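Local atomic coordinates of metal-dependent hydrolase (Lactobacillus plantarum, PDB entry 2F6K), a protein that probably catalyses the metal-dependent decarboxylation of 2-amino-3-carboxymuconate 6-semialdehyde, using manganese held in an amidohydrolase-type TIM barrel. Residues A[143-148]-A[194-199]; A[119-124]-A[149-154]; A[100-105]-A[137-142]; A[198-203]-A[235-240]; A[130-135]-A[190-195]. All blocks are in the same frame, centred on the assembly; numbering follows the deposited sequence.

Interaction 1. Residues A[143-148]-A[194-199]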
# COMPACT_ATOMS: atom_id res chain seq x y z
N GLU A 143 1.75 21.97 23.74
CA GLU A 143 2.98 22.28 24.45
C GLU A 143 3.90 23.16 23.61
O GLU A 143 4.64 23.98 24.14
CB GLU A 143 3.73 21.00 24.82
CG GLU A 143 3.09 20.19 25.95
CD GLU A 143 2.96 20.98 27.25
OE1 GLU A 143 3.76 21.92 27.48
OE2 GLU A 143 2.06 20.66 28.05
N LEU A 144 3.83 22.98 22.29
CA LEU A 144 4.66 23.76 21.37
C LEU A 144 4.10 25.15 21.16
O LEU A 144 4.85 26.12 21.07
CB LEU A 144 4.79 23.03 20.03
CG LEU A 144 5.77 21.85 19.98
CD1 LEU A 144 5.53 21.00 18.74
CD2 LEU A 144 7.19 22.37 20.01
N ASP A 145 2.78 25.25 21.08
CA ASP A 145 2.16 26.55 20.86
C ASP A 145 2.31 27.43 22.10
O ASP A 145 2.46 28.65 22.00
CB ASP A 145 0.67 26.39 20.53
CG ASP A 145 0.05 27.68 20.02
OD1 ASP A 145 0.37 28.10 18.88
OD2 ASP A 145 -0.75 28.29 20.75
N ALA A 146 2.28 26.82 23.27
CA ALA A 146 2.41 27.57 24.51
C ALA A 146 3.79 28.22 24.61
O ALA A 146 3.97 29.20 25.34
CB ALA A 146 2.16 26.66 25.71
N ARG A 147 4.75 27.68 23.88
CA ARG A 147 6.11 28.23 23.91
C ARG A 147 6.46 28.97 22.63
O ARG A 147 7.60 29.39 22.45
CB ARG A 147 7.12 27.10 24.15
CG ARG A 147 6.89 26.37 25.46
CD ARG A 147 7.76 25.12 25.61
NE ARG A 147 7.67 24.59 26.97
CZ ARG A 147 6.60 24.00 27.49
NH1 ARG A 147 5.50 23.85 26.75
NH2 ARG A 147 6.61 23.59 28.75
N GLN A 148 5.48 29.16 21.75
CA GLN A 148 5.72 29.87 20.49
C GLN A 148 6.95 29.26 19.84
O GLN A 148 7.80 29.97 19.32
CB GLN A 148 5.97 31.35 20.76
CG GLN A 148 4.75 32.09 21.28
CD GLN A 148 5.13 33.25 22.17
OE1 GLN A 148 5.65 33.05 23.27
NE2 GLN A 148 4.88 34.47 21.71
N GLU A 194 -4.56 27.62 12.49
CA GLU A 194 -5.66 28.34 13.11
C GLU A 194 -5.66 28.04 14.61
O GLU A 194 -5.82 28.93 15.43
CB GLU A 194 -6.96 27.87 12.45
CG GLU A 194 -8.23 28.59 12.84
CD GLU A 194 -9.41 28.10 11.99
OE1 GLU A 194 -9.37 28.27 10.75
OE2 GLU A 194 -10.37 27.53 12.55
N LYS A 195 -5.45 26.77 14.96
CA LYS A 195 -5.45 26.35 16.36
C LYS A 195 -4.13 26.60 17.09
O LYS A 195 -4.12 26.80 18.31
CB LYS A 195 -5.81 24.86 16.46
CG LYS A 195 -7.22 24.51 16.00
CD LYS A 195 -7.69 23.18 16.57
CE LYS A 195 -6.80 22.03 16.12
NZ LYS A 195 -7.14 20.75 16.80
N TYR A 196 -3.02 26.59 16.37
CA TYR A 196 -1.71 26.83 16.99
C TYR A 196 -0.97 27.93 16.25
O TYR A 196 0.12 27.72 15.72
CB TYR A 196 -0.89 25.54 16.98
CG TYR A 196 -1.68 24.34 17.46
CD1 TYR A 196 -2.12 23.37 16.56
CD2 TYR A 196 -2.04 24.21 18.80
CE1 TYR A 196 -2.92 22.30 16.98
CE2 TYR A 196 -2.84 23.15 19.23
CZ TYR A 196 -3.27 22.20 18.32
OH TYR A 196 -4.07 21.16 18.75
N PRO A 197 -1.55 29.14 16.22
CA PRO A 197 -1.01 30.34 15.56
C PRO A 197 0.36 30.78 16.05
O PRO A 197 1.10 31.42 15.31
CB PRO A 197 -2.08 31.39 15.84
CG PRO A 197 -2.50 31.03 17.22
CD PRO A 197 -2.67 29.52 17.11
N ASN A 198 0.69 30.43 17.28
CA ASN A 198 1.95 30.83 17.88
C ASN A 198 3.15 30.00 17.45
O ASN A 198 4.29 30.42 17.65
CB ASN A 198 1.81 30.81 19.40
CG ASN A 198 0.66 31.68 19.86
OD1 ASN A 198 0.66 32.89 19.61
ND2 ASN A 198 -0.34 31.07 20.51
N ILE A 199 2.90 28.83 16.88
CA ILE A 199 4.00 28.00 16.43
C ILE A 199 4.53 28.58 15.13
O ILE A 199 3.76 29.06 14.30
CB ILE A 199 3.55 26.56 16.15
CG1 ILE A 199 3.04 25.92 17.45
CG2 ILE A 199 4.71 25.76 15.56
CD1 ILE A 199 2.52 24.51 17.29
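The carboxylate of D145 takes hold of two N-H groups of N198, one from its backbone and one from its side chain. OD1 of D145 accepts the backbone N of N198 at 2.8 Å on its syn side, in a bond bent to 130°. OD2 of D145 meets ND2 of N198, also at 2.8 Å and straighter; the donor stands above the carboxylate plane, while OD2 lies nearly in the plane of the amide. A weak third bond joins N of I199 to OD1 of D145 at 3.3 Å, so OD1 gathers two successive amides of the type I turn from Y196 to I199. Aspartate suits the place because its CG, anti to the backbone N (chi1 -168°), brings a short two-oxygen acceptor to the turn. On the inner side the packing is apolar. CB of D145 lies near the plane of the Y196 ring, 3.9 Å from CD2 at its edge. CD1 of I199 rests 3.9 Å from CB of L144. At the exposed end, CG of Q148 touches CB of N198 at 3.7 Å. Q148, with positive phi, is the C-prime residue of the Schellman motif that ends helix 138-145, and its CA meets N198 O in a C-H...O contact. Beyond, L144 and I199 both pack on V151 of strand 150-154, the Y196 ring meets F192 edge-to-face, and R147 forms a salt bridge with D114 of helix 102-114.

Interaction 2. Residues A[119-124]-A[149-154]. With MN (manganese (II) ion), chain C.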
# COMPACT_ATOMS: atom_id res chain seq x y z
N LEU A 119 16.63 25.28 20.32
CA LEU A 119 16.10 26.49 19.71
C LEU A 119 14.70 26.22 19.20
O LEU A 119 14.00 27.13 18.74
CB LEU A 119 17.00 26.95 18.54
CG LEU A 119 18.45 27.27 18.92
CD1 LEU A 119 19.27 27.62 17.69
CD2 LEU A 119 18.47 28.42 19.92
N GLY A 120 14.30 24.96 19.28
CA GLY A 120 12.99 24.54 18.81
C GLY A 120 13.01 23.05 18.52
O GLY A 120 13.86 22.33 19.03
N VAL A 121 12.08 22.56 17.71
CA VAL A 121 12.05 21.14 17.40
C VAL A 121 12.00 20.87 15.91
O VAL A 121 11.64 21.74 15.10
CB VAL A 121 10.83 20.44 18.05
CG1 VAL A 121 10.85 20.63 19.55
CG2 VAL A 121 9.54 20.96 17.45
N THR A 122 12.40 19.65 15.54
CA THR A 122 12.35 19.22 14.16
C THR A 122 11.44 18.00 14.18
O THR A 122 11.53 17.18 15.09
CB THR A 122 13.74 18.82 13.61
OG1 THR A 122 13.57 18.28 12.29
CG2 THR A 122 14.39 17.78 14.47
N VAL A 123 10.55 17.89 13.20
CA VAL A 123 9.64 16.76 13.15
C VAL A 123 9.54 16.16 11.75
O VAL A 123 9.69 16.86 10.73
CB VAL A 123 8.22 17.17 13.64
CG1 VAL A 123 8.30 17.67 15.07
CG2 VAL A 123 7.62 18.26 12.73
N PRO A 124 9.28 14.85 11.67
CA PRO A 124 9.16 14.18 10.38
C PRO A 124 7.78 14.44 9.79
O PRO A 124 6.79 14.46 10.52
CB PRO A 124 9.36 12.72 10.74
CG PRO A 124 8.68 12.63 12.07
CD PRO A 124 9.17 13.88 12.77
N ALA A 149 7.03 27.94 19.89
CA ALA A 149 8.16 27.20 19.37
C ALA A 149 8.31 27.16 17.84
O ALA A 149 7.33 27.25 17.07
CB ALA A 149 8.12 25.78 19.92
N ILE A 150 9.56 27.03 17.41
CA ILE A 150 9.88 26.89 16.01
C ILE A 150 9.75 25.38 15.75
O ILE A 150 10.32 24.56 16.47
CB ILE A 150 11.34 27.31 15.73
CG1 ILE A 150 11.50 28.82 15.90
CG2 ILE A 150 11.75 26.87 14.32
CD1 ILE A 150 12.93 29.27 16.01
N VAL A 151 8.97 25.01 14.73
CA VAL A 151 8.80 23.61 14.38
C VAL A 151 9.21 23.43 12.93
O VAL A 151 8.56 23.94 12.01
CB VAL A 151 7.33 23.17 14.56
CG1 VAL A 151 7.14 21.80 13.98
CG2 VAL A 151 6.96 23.18 16.03
N ALA A 152 10.32 22.73 12.71
CA ALA A 152 10.81 22.50 11.36
C ALA A 152 10.45 21.11 10.86
O ALA A 152 10.89 20.10 11.44
CB ALA A 152 12.32 22.69 11.31
N LEU A 153 9.65 21.06 9.80
CA LEU A 153 9.25 19.80 9.19
C LEU A 153 10.41 19.27 8.36
O LEU A 153 11.16 20.05 7.75
CB LEU A 153 8.06 19.98 8.25
CG LEU A 153 6.73 20.56 8.70
CD1 LEU A 153 5.71 20.41 7.57
CD2 LEU A 153 6.24 19.84 9.94
N HIS A 154 10.59 17.96 8.35
CA HIS A 154 11.62 17.38 7.50
C HIS A 154 10.98 16.20 6.80
O HIS A 154 10.43 15.29 7.43
CB HIS A 154 12.87 16.95 8.27
CG HIS A 154 14.05 16.75 7.38
ND1 HIS A 154 14.13 15.72 6.46
CD2 HIS A 154 15.17 17.50 7.20
CE1 HIS A 154 15.25 15.84 5.76
NE2 HIS A 154 15.90 16.91 6.19
MN MN C . 17.52 17.61 5.06
O HOH W 1 16.73 17.27 3.16
O HOH W 2 18.41 15.49 4.90
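The carbonyl oxygen of A152 is approached by three groups of the strand beside it. N of V123 gives it the main bond, 2.8 Å to A152 O; CA of T122 sends a C-H contact to it, and OG1 of T122 lies 3.3 Å from A152 O, at most a weak bond, since its proton may go to another acceptor. Strands 120-124 and 150-154 are parallel neighbours in the eight-stranded barrel of this TIM-barrel amidohydrolase, crossing at 27°. The other backbone bonds repeat the pattern: V121 N donates to I150 O at 2.9 Å, A152 N to V121 O, and H154 N to V123 O. Glycine at 120 answers a steric demand, since a CB there would collide with I150 O and with the carbonyl before it. One face of the sheet carries branched aliphatic residues, good fillers for a layer packed against helices. CG2 of V121, set between its own backbone N and carbonyl carbon, lies 3.7 Å from CG2 of V151, the two valines side by side. CG2 of V123 meets CD2 of L153 at 3.5 Å and CG1 of V151 at 3.8 Å. T122, A152, P124 and H154 turn to the other face. At the strand end H154 joins H7, H9, D266 and two waters around the manganese ion, its NE2 2.1 Å from the metal.

Interaction 3. Residues A[100-105]-A[137-142]; sequences PYELDA and LERVYQ
R139 runs its side chain past the carboxylate of E102, crossing it at about a right angle. From the start it is in contact: CB of R139 is 3.4 Å from OE2 of E102, and CG follows at 3.5 Å from the same oxygen. Extended from CG to NE, the chain carries CD to 3.8 Å from OE1 of E102. At the tip NH1 reaches OE1 of E102 at 2.6 Å, a salt bridge whose hydrogen bond is weak because it is bent to 126°. OE1 sits near the guanidinium plane at its edge, yet the guanidinium and carboxylate planes are almost perpendicular (89°). OE2 of E102 meanwhile accepts the backbone N of R139 at 3.1 Å, on its anti side but well out of the carboxylate plane. Glutamate is long enough, extended with CG anti to its own N, to span to the first turn of helix 138-145, where the amide of R139 would probably help to stabilise its charge. Deeper in, smaller apolar groups suit the closeness of the helices: CB of A105 lies 3.7 Å from CG2 of V140. Outside, R139 packs on L103 of the second subunit; inside, V140 continues onto V106 and V109, seating helix 138-145 against helix 102-114 on the outer layer of the barrel.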
# COMPACT_ATOMS: atom_id res chain seq x y z
N PRO A 100 5.71 8.40 17.33
CA PRO A 100 4.31 8.71 17.61
C PRO A 100 3.82 8.57 19.05
O PRO A 100 2.63 8.40 19.27
CB PRO A 100 3.58 7.73 16.72
CG PRO A 100 4.38 6.48 16.98
CD PRO A 100 5.82 7.00 16.86
N TYR A 101 4.72 8.63 20.02
CA TYR A 101 4.30 8.48 21.41
C TYR A 101 3.96 9.84 22.00
O TYR A 101 4.81 10.50 22.58
CB TYR A 101 5.41 7.77 22.18
CG TYR A 101 5.83 6.48 21.51
CD1 TYR A 101 4.96 5.39 21.44
CD2 TYR A 101 7.08 6.37 20.88
CE1 TYR A 101 5.32 4.23 20.76
CE2 TYR A 101 7.44 5.22 20.19
CZ TYR A 101 6.55 4.15 20.14
OH TYR A 101 6.89 3.01 19.46
N GLU A 102 2.70 10.24 21.85
CA GLU A 102 2.23 11.54 22.31
C GLU A 102 2.68 12.02 23.68
O GLU A 102 3.29 13.08 23.79
CB GLU A 102 0.70 11.61 22.25
CG GLU A 102 0.15 12.95 22.70
CD GLU A 102 -1.36 13.02 22.64
OE1 GLU A 102 -2.02 12.14 23.23
OE2 GLU A 102 -1.89 13.96 22.01
N LEU A 103 2.36 11.27 24.72
CA LEU A 103 2.71 11.70 26.07
C LEU A 103 4.22 11.84 26.24
O LEU A 103 4.68 12.78 26.88
CB LEU A 103 2.15 10.72 27.11
CG LEU A 103 1.77 11.38 28.44
CD1 LEU A 103 0.80 12.53 28.16
CD2 LEU A 103 1.13 10.36 29.39
N ASP A 104 4.97 10.92 25.66
CA ASP A 104 6.43 10.95 25.75
C ASP A 104 7.00 12.15 25.00
O ASP A 104 7.95 12.79 25.46
CB ASP A 104 7.00 9.65 25.20
CG ASP A 104 6.56 8.43 26.00
OD1 ASP A 104 7.16 8.16 27.06
OD2 ASP A 104 5.59 7.75 25.58
N ALA A 105 6.41 12.46 23.85
CA ALA A 105 6.85 13.59 23.05
C ALA A 105 6.57 14.88 23.81
O ALA A 105 7.38 15.80 23.79
CB ALA A 105 6.13 13.59 21.71
N LEU A 137 -1.38 13.74 17.94
CA LEU A 137 -0.34 14.53 18.61
C LEU A 137 -0.81 15.89 19.12
O LEU A 137 0.01 16.78 19.33
CB LEU A 137 0.83 14.73 17.64
CG LEU A 137 1.98 13.71 17.55
CD1 LEU A 137 1.48 12.31 17.75
CD2 LEU A 137 2.66 13.83 16.20
N GLU A 138 -2.11 16.07 19.33
CA GLU A 138 -2.61 17.35 19.81
C GLU A 138 -1.87 17.88 21.03
O GLU A 138 -1.43 19.03 21.05
CB GLU A 138 -4.10 17.28 20.14
CG GLU A 138 -5.00 17.11 18.93
CD GLU A 138 -6.45 17.41 19.26
OE1 GLU A 138 -6.90 17.07 20.38
OE2 GLU A 138 -7.14 17.99 18.38
N ARG A 139 -1.72 17.04 22.06
CA ARG A 139 -1.04 17.49 23.26
C ARG A 139 0.36 18.00 22.96
O ARG A 139 0.87 18.88 23.66
CB ARG A 139 -1.02 16.36 24.30
CG ARG A 139 -2.42 15.97 24.77
CD ARG A 139 -2.40 14.92 25.85
NE ARG A 139 -3.76 14.53 26.25
CZ ARG A 139 -4.55 13.71 25.55
NH1 ARG A 139 -4.12 13.17 24.41
NH2 ARG A 139 -5.76 13.42 25.99
N VAL A 140 0.98 17.45 21.92
CA VAL A 140 2.32 17.88 21.54
C VAL A 140 2.25 19.28 20.95
O VAL A 140 3.10 20.12 21.22
CB VAL A 140 2.96 16.94 20.49
CG1 VAL A 140 4.34 17.46 20.08
CG2 VAL A 140 3.10 15.54 21.06
N TYR A 141 1.22 19.53 20.14
CA TYR A 141 1.05 20.85 19.53
C TYR A 141 0.81 21.91 20.61
O TYR A 141 1.39 22.99 20.58
CB TYR A 141 -0.13 20.85 18.55
CG TYR A 141 -0.10 19.73 17.54
CD1 TYR A 141 1.11 19.24 17.04
CD2 TYR A 141 -1.29 19.16 17.08
CE1 TYR A 141 1.14 18.21 16.11
CE2 TYR A 141 -1.26 18.13 16.14
CZ TYR A 141 -0.05 17.66 15.66
OH TYR A 141 -0.01 16.64 14.74
N GLN A 142 -0.05 21.58 21.58
CA GLN A 142 -0.37 22.50 22.66
C GLN A 142 0.89 22.93 23.41
O GLN A 142 1.08 24.11 23.69
CB GLN A 142 -1.37 21.86 23.61
CG GLN A 142 -2.63 21.40 22.91
CD GLN A 142 -3.56 20.65 23.84
OE1 GLN A 142 -3.13 19.91 24.72
NE2 GLN A 142 -4.86 20.83 23.63

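Interaction 4. Residues A[198-203]-A[235-240]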
# COMPACT_ATOMS: atom_id res chain seq x y z
N ASN A 198 0.69 30.43 17.28
CA ASN A 198 1.95 30.83 17.88
C ASN A 198 3.15 30.00 17.45
O ASN A 198 4.29 30.42 17.65
CB ASN A 198 1.81 30.81 19.40
CG ASN A 198 0.66 31.68 19.86
OD1 ASN A 198 0.66 32.89 19.61
ND2 ASN A 198 -0.34 31.07 20.51
N ILE A 199 2.90 28.83 16.88
CA ILE A 199 4.00 28.00 16.43
C ILE A 199 4.53 28.58 15.13
O ILE A 199 3.76 29.06 14.30
CB ILE A 199 3.55 26.56 16.15
CG1 ILE A 199 3.04 25.92 17.45
CG2 ILE A 199 4.71 25.76 15.56
CD1 ILE A 199 2.52 24.51 17.29
N LYS A 200 5.84 28.56 14.97
CA LYS A 200 6.47 29.07 13.76
C LYS A 200 6.95 27.86 12.99
O LYS A 200 7.98 27.26 13.32
CB LYS A 200 7.64 29.97 14.13
CG LYS A 200 7.23 31.16 14.97
CD LYS A 200 8.40 31.68 15.79
CE LYS A 200 7.98 32.89 16.59
NZ LYS A 200 6.69 32.64 17.31
N VAL A 201 6.18 27.50 11.97
CA VAL A 201 6.47 26.34 11.15
C VAL A 201 7.37 26.62 9.95
O VAL A 201 7.05 27.43 9.09
CB VAL A 201 5.15 25.72 10.65
CG1 VAL A 201 5.41 24.54 9.74
CG2 VAL A 201 4.31 25.32 11.84
N ILE A 202 8.50 25.93 9.91
CA ILE A 202 9.43 26.06 8.79
C ILE A 202 9.18 24.88 7.84
O ILE A 202 9.35 23.72 8.23
CB ILE A 202 10.90 25.98 9.26
CG1 ILE A 202 11.21 27.12 10.24
CG2 ILE A 202 11.83 26.03 8.05
CD1 ILE A 202 12.62 27.04 10.83
N ILE A 203 8.75 25.16 6.61
CA ILE A 203 8.53 24.11 5.62
C ILE A 203 9.78 24.08 4.73
O ILE A 203 10.11 25.07 4.08
CB ILE A 203 7.25 24.39 4.81
CG1 ILE A 203 6.04 24.33 5.75
CG2 ILE A 203 7.10 23.36 3.70
CD1 ILE A 203 4.73 24.68 5.11
N HIS A 235 1.93 33.15 6.64
CA HIS A 235 2.15 32.85 8.05
C HIS A 235 3.31 31.93 8.39
O HIS A 235 3.97 32.12 9.41
CB HIS A 235 0.86 32.28 8.63
CG HIS A 235 0.92 31.99 10.10
ND1 HIS A 235 0.82 30.71 10.61
CD2 HIS A 235 1.03 32.81 11.17
CE1 HIS A 235 0.86 30.76 11.93
NE2 HIS A 235 0.98 32.02 12.29
N VAL A 236 3.57 30.93 7.55
CA VAL A 236 4.66 30.01 7.83
C VAL A 236 6.00 30.48 7.29
O VAL A 236 6.10 31.56 6.70
CB VAL A 236 4.38 28.62 7.24
CG1 VAL A 236 2.98 28.15 7.66
CG2 VAL A 236 4.52 28.65 5.74
N TYR A 237 7.03 29.68 7.51
CA TYR A 237 8.37 29.98 7.04
C TYR A 237 8.82 28.93 6.03
O TYR A 237 8.21 27.86 5.91
CB TYR A 237 9.35 30.01 8.20
CG TYR A 237 9.19 31.21 9.10
CD1 TYR A 237 8.07 31.35 9.92
CD2 TYR A 237 10.16 32.21 9.14
CE1 TYR A 237 7.91 32.46 10.75
CE2 TYR A 237 10.02 33.32 9.96
CZ TYR A 237 8.90 33.43 10.77
OH TYR A 237 8.77 34.53 11.59
N PHE A 238 9.91 29.22 5.32
CA PHE A 238 10.44 28.31 4.33
C PHE A 238 11.96 28.37 4.30
O PHE A 238 12.53 29.47 4.29
CB PHE A 238 9.95 28.70 2.93
CG PHE A 238 8.46 28.67 2.78
CD1 PHE A 238 7.79 27.48 2.52
CD2 PHE A 238 7.72 29.85 2.89
CE1 PHE A 238 6.40 27.45 2.38
CE2 PHE A 238 6.34 29.84 2.76
CZ PHE A 238 5.67 28.64 2.51
N ASP A 239 12.63 27.22 4.30
CA ASP A 239 14.07 27.26 4.16
C ASP A 239 14.24 27.11 2.64
O ASP A 239 13.26 26.82 1.96
CB ASP A 239 14.75 26.14 4.97
CG ASP A 239 14.69 24.78 4.30
OD1 ASP A 239 14.66 23.79 5.06
OD2 ASP A 239 14.71 24.69 3.06
N VAL A 240 15.42 27.34 2.10
CA VAL A 240 15.58 27.22 0.65
C VAL A 240 16.67 26.26 0.22
O VAL A 240 17.46 26.57 -0.69
CB VAL A 240 15.84 28.60 -0.01
CG1 VAL A 240 14.66 29.53 0.24
CG2 VAL A 240 17.13 29.21 0.52
O HOH W 3 4.07 29.36 11.32
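Parallel strands 200-203 and 237-239 of the barrel are joined where the backbone of V201 and I203 meets that of Y237. Y237 N donates to V201 O at 2.7 Å, and I203 N returns the bond to Y237 O at 2.8 Å; the second is almost straight (178°), although its donor stands well above the carbonyl plane. D239 N adds a weak bond to I203 O. Ahead of the strand pairing, water 3 accepts from V201 N at 2.9 Å and donates to I199 O, with a weak bond across to H235 O. H235 uses its NE2 on P197 O. In this beta-alpha barrel the wall has two sides. On one, CG1 of I202 packs on CB of Y237 at 4.0 Å, and the Y237 ring stacks on H260. On the other, CB of I203 lies 3.9 Å from CD1 of F238. V236, just before the strand, adds its CG2 at 4.0 Å from CD1 of I203. The beta-branched I202 and I203 suit these extended, enclosed positions, and F238 also packs on A256. An alanine in place of F238 would probably open a gap beside CB of I203, where CD1 and CE1 of the ring had lain, and weaken the packing on A256. At the strand end D239 places OD2 on the backbone N of H205 and A241, and OD1 on ND1 of H7, one of the manganese ligands.

Interaction 5. Residues A[130-135]-A[190-195]; sequences LYFGSP and YHFFEK
P135 sets its CD over the centre of the Y190 ring, 3.7 Å from the centroid and only 12° off the ring normal, a CH-pi contact in which a flat aromatic face receives a proline methylene. This is the close-packed part of the contact. Here too the carbonyl O of G133 comes within 3.3 Å of CD2 of Y190, whose CB points toward the turn. G133 is the third residue of a type II turn from Y131 to S134, where its positive phi would press a CB against the preceding carbonyl. Across the segments the buried F132 and F192 rings make a slighter contact: they meet obliquely, planes 47° apart and centroids 5.8 Å apart, with CE2 of F132 touching CE2 of F192 at 3.9 Å and CZ close by. No hydrogen bond joins the two segments. Y190 OH instead bonds G64 O of the second subunit, and an alanine here would probably leave that carbonyl without its mate and uncover CD of P135. On the solvent side, the exposed K195 forms a salt bridge with E138. Inward, both phenylalanines pack on M187 of helix 171-189 and meet Y141 of helix 138-145 edge-to-face, and F132 reaches V151 and L153 of strand 150-154.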
# COMPACT_ATOMS: atom_id res chain seq x y z
N LEU A 130 2.37 8.03 10.56
CA LEU A 130 1.69 9.07 11.32
C LEU A 130 2.19 10.40 10.78
O LEU A 130 3.32 10.81 11.05
CB LEU A 130 2.01 8.95 12.82
CG LEU A 130 1.11 9.79 13.74
CD1 LEU A 130 1.37 9.44 15.19
CD2 LEU A 130 1.37 11.27 13.51
N TYR A 131 1.35 11.07 9.99
CA TYR A 131 1.73 12.35 9.39
C TYR A 131 1.54 13.50 10.36
O TYR A 131 0.57 13.54 11.13
CB TYR A 131 0.92 12.60 8.11
CG TYR A 131 1.45 11.83 6.92
CD1 TYR A 131 1.23 10.46 6.79
CD2 TYR A 131 2.28 12.46 5.98
CE1 TYR A 131 1.84 9.72 5.77
CE2 TYR A 131 2.89 11.73 4.96
CZ TYR A 131 2.67 10.36 4.86
OH TYR A 131 3.34 9.63 3.91
N PHE A 132 2.47 14.46 10.32
CA PHE A 132 2.37 15.58 11.23
C PHE A 132 1.04 16.27 10.95
O PHE A 132 0.56 16.29 9.82
CB PHE A 132 3.52 16.55 11.02
CG PHE A 132 3.79 17.43 12.20
CD1 PHE A 132 4.19 16.86 13.42
CD2 PHE A 132 3.62 18.81 12.12
CE1 PHE A 132 4.43 17.67 14.54
CE2 PHE A 132 3.86 19.62 13.23
CZ PHE A 132 4.26 19.05 14.44
N GLY A 133 0.44 16.82 11.99
CA GLY A 133 -0.85 17.47 11.83
C GLY A 133 -1.93 16.56 12.36
O GLY A 133 -3.03 17.00 12.68
N SER A 134 -1.61 15.27 12.47
CA SER A 134 -2.56 14.28 12.99
C SER A 134 -2.98 14.59 14.42
O SER A 134 -2.14 14.90 15.27
CB SER A 134 -1.97 12.87 12.90
OG SER A 134 -2.87 11.90 13.40
N PRO A 135 -4.29 14.51 14.71
CA PRO A 135 -4.77 14.79 16.06
C PRO A 135 -4.22 13.84 17.14
O PRO A 135 -4.47 14.02 18.33
CB PRO A 135 -6.29 14.72 15.91
CG PRO A 135 -6.49 13.85 14.70
CD PRO A 135 -5.41 14.32 13.78
N TYR A 190 -6.65 19.90 9.29
CA TYR A 190 -6.86 19.90 10.73
C TYR A 190 -6.78 21.26 11.41
O TYR A 190 -6.69 21.34 12.64
CB TYR A 190 -5.89 18.91 11.38
CG TYR A 190 -6.25 17.47 11.08
CD1 TYR A 190 -7.49 16.95 11.48
CD2 TYR A 190 -5.38 16.63 10.37
CE1 TYR A 190 -7.85 15.64 11.19
CE2 TYR A 190 -5.74 15.31 10.06
CZ TYR A 190 -6.97 14.82 10.48
OH TYR A 190 -7.35 13.53 10.17
N HIS A 191 -6.81 22.33 10.62
CA HIS A 191 -6.77 23.69 11.13
C HIS A 191 -5.59 23.94 12.06
O HIS A 191 -5.71 24.67 13.05
CB HIS A 191 -8.08 24.00 11.85
CG HIS A 191 -9.30 23.59 11.09
ND1 HIS A 191 -9.89 22.35 11.24
CD2 HIS A 191 -10.01 24.23 10.13
CE1 HIS A 191 -10.91 22.25 10.41
NE2 HIS A 191 -11.01 23.37 9.72
N PHE A 192 -4.45 23.35 11.73
CA PHE A 192 -3.26 23.48 12.55
C PHE A 192 -2.84 24.93 12.81
O PHE A 192 -2.64 25.34 13.96
CB PHE A 192 -2.11 22.70 11.91
CG PHE A 192 -0.87 22.65 12.75
CD1 PHE A 192 -0.01 23.74 12.82
CD2 PHE A 192 -0.57 21.51 13.49
CE1 PHE A 192 1.13 23.70 13.62
CE2 PHE A 192 0.58 21.46 14.30
CZ PHE A 192 1.43 22.56 14.36
N PHE A 193 -2.72 25.72 11.74
CA PHE A 193 -2.28 27.11 11.87
C PHE A 193 -3.30 28.01 12.57
O PHE A 193 -2.94 29.02 13.18
CB PHE A 193 -1.95 27.63 10.47
CG PHE A 193 -1.04 26.72 9.70
CD1 PHE A 193 0.31 26.63 10.01
CD2 PHE A 193 -1.55 25.89 8.70
CE1 PHE A 193 1.15 25.74 9.34
CE2 PHE A 193 -0.73 24.99 8.02
CZ PHE A 193 0.63 24.92 8.35
N GLU A 194 -4.56 27.62 12.49
CA GLU A 194 -5.66 28.34 13.11
C GLU A 194 -5.66 28.04 14.61
O GLU A 194 -5.82 28.93 15.43
CB GLU A 194 -6.96 27.87 12.45
CG GLU A 194 -8.23 28.59 12.84
CD GLU A 194 -9.41 28.10 11.99
OE1 GLU A 194 -9.37 28.27 10.75
OE2 GLU A 194 -10.37 27.53 12.55
N LYS A 195 -5.45 26.77 14.96
CA LYS A 195 -5.45 26.35 16.36
C LYS A 195 -4.13 26.60 17.09
O LYS A 195 -4.12 26.80 18.31
CB LYS A 195 -5.81 24.86 16.46
CG LYS A 195 -7.22 24.51 16.00
CD LYS A 195 -7.69 23.18 16.57
CE LYS A 195 -6.80 22.03 16.12
NZ LYS A 195 -7.14 20.75 16.80

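Interactions 2 and 4 form the buried barrel wall: strands 150-154 and 200-203 are neighbours in one sheet, bonded through A149, V151 and K200, and both contacts lead to the manganese site, one by a ligand and the other by a residue that bonds a ligand. Interactions 1, 3 and 5 lie farther out, their centres about 16 to 18 Å from the centre of the chain. Interactions 1 and 3 share helix 138-145 and rely on carboxylates, whereas interaction 5, which shares helix 192-195 with interaction 1, is aromatic and without hydrogen bonds between its segments. Interactions 3 and 5 also reach the second subunit. N198 and I199 belong to both 1 and 4, carrying the surface turn into the core strand.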